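Local structure of hyaluronidase (4UFQ) at residues D133-V136 with R142-V145. The protein probably cleaves hyaluronan as a bacterial hyaluronidase, working as an elongated, strand-rich assembly of three copies of one chain. Sequence-based numbering, arbitrary orientation.
Sequences DDFV and RIGV
An antiparallel beta hairpin, strand 132-137 with strand 143-145, is held here by the facing residues V136 and G144, a hydrogen-bonded pair. V136 N donates to G144 O at 3.0 Å, in the plane of that carbonyl, and G144 N returns a bond of 2.9 Å to V136 O, its donor tilted 18° from the carbonyl plane. Each acceptor also meets a CA-H: I143 CA comes to 3.2 Å from V136 O, and F135 CA lies 3.4 Å from G144 O. V136 CG1 sits between its own backbone N and carbonyl carbon (chi1 64°), a torsion that lays this methyl over the backbone of G144, 3.7 Å from G144 N. With no side chain at G144, the methyl packs directly against the peptide.

On the other face of the sheet lie F135, I143 and V145. The F135 ring, its CG anti to the backbone N (chi1 179°), reaches along the hairpin until CE1 is 3.7 Å from I143 CG2, while V145 CG2 stands at the ring edge, 4.3 Å from F135 CD1. This apolar face turns toward the other two subunits, consistent with a place at the threefold centre: F135 packs edge-to-face with F135 of the second and third subunits, and I143 and V145 also touch neighbouring subunits.

On the other edge of strand 132-137, D134 and F135 both face L126 of strand 124-127, a classic beta bulge. Toward 143-145, D134 O takes a CA-H contact from V145 CA at 3.5 Å. The buried carboxylates are satisfied within the chain, D133 by a salt bridge to R127 and a bond to A150 N, D134 by N128 N and N129. Such a backbone-paired hairpin, turning F135, I143 and V145 to the subunit interface, fits the intertwined trimeric beta fold of phage-fibre hyaluronidases.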
ATOM      1  N   ASP B 133       5.894  -9.102 -11.496  1.00 23.92           N
ATOM      2  CA  ASP B 133       5.561  -8.499 -10.212  1.00 23.38           C
ATOM      3  C   ASP B 133       6.335  -7.192 -10.127  1.00 18.81           C
ATOM      4  O   ASP B 133       7.545  -7.189  -9.870  1.00 17.89           O
ATOM      5  CB  ASP B 133       5.970  -9.403  -9.045  1.00 22.16           C
ATOM      6  CG  ASP B 133       4.800 -10.109  -8.416  1.00 38.50           C
ATOM      7  OD1 ASP B 133       3.774  -9.445  -8.160  1.00 40.58           O
ATOM      8  OD2 ASP B 133       4.910 -11.325  -8.171  1.00 26.06           O
ATOM      9  N   ASP B 134       5.657  -6.078 -10.366  1.00 19.49           N
ATOM     10  CA  ASP B 134       6.338  -4.788 -10.318  1.00 17.61           C
ATOM     11  C   ASP B 134       6.914  -4.495  -8.928  1.00 20.44           C
ATOM     12  O   ASP B 134       8.081  -4.083  -8.796  1.00 18.94           O
ATOM     13  CB  ASP B 134       5.404  -3.678 -10.803  1.00 20.28           C
ATOM     14  CG  ASP B 134       4.986  -3.870 -12.266  1.00 20.26           C
ATOM     15  OD1 ASP B 134       5.852  -3.769 -13.157  1.00 23.44           O
ATOM     16  OD2 ASP B 134       3.789  -4.144 -12.537  1.00 23.65           O
ATOM     17  N   PHE B 135       6.115  -4.736  -7.891  1.00 18.75           N
ATOM     18  CA  PHE B 135       6.562  -4.644  -6.500  1.00 16.21           C
ATOM     19  C   PHE B 135       5.753  -5.637  -5.694  1.00 17.53           C
ATOM     20  O   PHE B 135       4.513  -5.599  -5.709  1.00 18.48           O
ATOM     21  CB  PHE B 135       6.377  -3.225  -5.947  1.00 17.12           C
ATOM     22  CG  PHE B 135       6.786  -3.073  -4.514  1.00 15.43           C
ATOM     23  CD1 PHE B 135       8.121  -3.154  -4.145  1.00 16.15           C
ATOM     24  CD2 PHE B 135       5.843  -2.850  -3.536  1.00 17.51           C
ATOM     25  CE1 PHE B 135       8.500  -3.018  -2.822  1.00 16.15           C
ATOM     26  CE2 PHE B 135       6.205  -2.708  -2.210  1.00 18.55           C
ATOM     27  CZ  PHE B 135       7.539  -2.802  -1.847  1.00 18.98           C
ATOM     28  N   VAL B 136       6.426  -6.560  -5.023  1.00 15.13           N
ATOM     29  CA  VAL B 136       5.747  -7.560  -4.210  1.00 16.09           C
ATOM     30  C   VAL B 136       6.526  -7.788  -2.922  1.00 16.21           C
ATOM     31  O   VAL B 136       7.767  -7.821  -2.919  1.00 16.30           O
ATOM     32  CB  VAL B 136       5.542  -8.876  -4.984  1.00 16.43           C
ATOM     33  CG1 VAL B 136       6.875  -9.540  -5.338  1.00 18.65           C
ATOM     34  CG2 VAL B 136       4.649  -9.848  -4.220  1.00 19.52           C
ATOM     35  N   ARG B 142      10.226 -11.436   1.932  1.00 16.63           N
ATOM     36  CA  ARG B 142      11.119 -11.169   0.789  1.00 17.31           C
ATOM     37  C   ARG B 142      10.419 -10.243  -0.214  1.00 17.18           C
ATOM     38  O   ARG B 142       9.191 -10.300  -0.393  1.00 17.25           O
ATOM     39  CB  ARG B 142      11.572 -12.456   0.096  1.00 16.21           C
ATOM     40  CG  ARG B 142      12.414 -13.384   0.959  1.00 16.62           C
ATOM     41  CD  ARG B 142      13.054 -14.459   0.130  1.00 18.68           C
ATOM     42  NE  ARG B 142      13.720 -15.450   0.961  1.00 20.20           N
ATOM     43  CZ  ARG B 142      14.267 -16.550   0.486  1.00 19.47           C
ATOM     44  NH1 ARG B 142      14.308 -16.741  -0.827  1.00 22.03           N
ATOM     45  NH2 ARG B 142      14.830 -17.420   1.322  1.00 22.19           N
ATOM     46  N   ILE B 143      11.208  -9.395  -0.859  1.00 15.59           N
ATOM     47  CA  ILE B 143      10.710  -8.396  -1.782  1.00 15.84           C
ATOM     48  C   ILE B 143      11.208  -8.651  -3.186  1.00 16.61           C
ATOM     49  O   ILE B 143      12.414  -8.918  -3.380  1.00 15.79           O
ATOM     50  CB  ILE B 143      11.115  -6.983  -1.334  1.00 16.12           C
ATOM     51  CG1 ILE B 143      10.548  -6.733   0.070  1.00 16.33           C
ATOM     52  CG2 ILE B 143      10.649  -5.942  -2.346  1.00 18.60           C
ATOM     53  CD1 ILE B 143      10.628  -5.298   0.533  1.00 16.44           C
ATOM     54  N   GLY B 144      10.291  -8.620  -4.151  1.00 15.98           N
ATOM     55  CA  GLY B 144      10.635  -8.670  -5.561  1.00 15.33           C
ATOM     56  C   GLY B 144      10.301  -7.366  -6.254  1.00 16.13           C
ATOM     57  O   GLY B 144       9.237  -6.759  -6.007  1.00 16.51           O
ATOM     58  N   VAL B 145      11.214  -6.933  -7.130  1.00 16.14           N
ATOM     59  CA  VAL B 145      11.068  -5.710  -7.919  1.00 13.69           C
ATOM     60  C   VAL B 145      11.336  -6.073  -9.384  1.00 17.55           C
ATOM     61  O   VAL B 145      12.494  -6.247  -9.774  1.00 16.26           O
ATOM     62  CB  VAL B 145      11.998  -4.564  -7.449  1.00 15.13           C
ATOM     63  CG1 VAL B 145      11.768  -3.313  -8.289  1.00 15.90           C
ATOM     64  CG2 VAL B 145      11.825  -4.242  -5.960  1.00 16.62           C
TER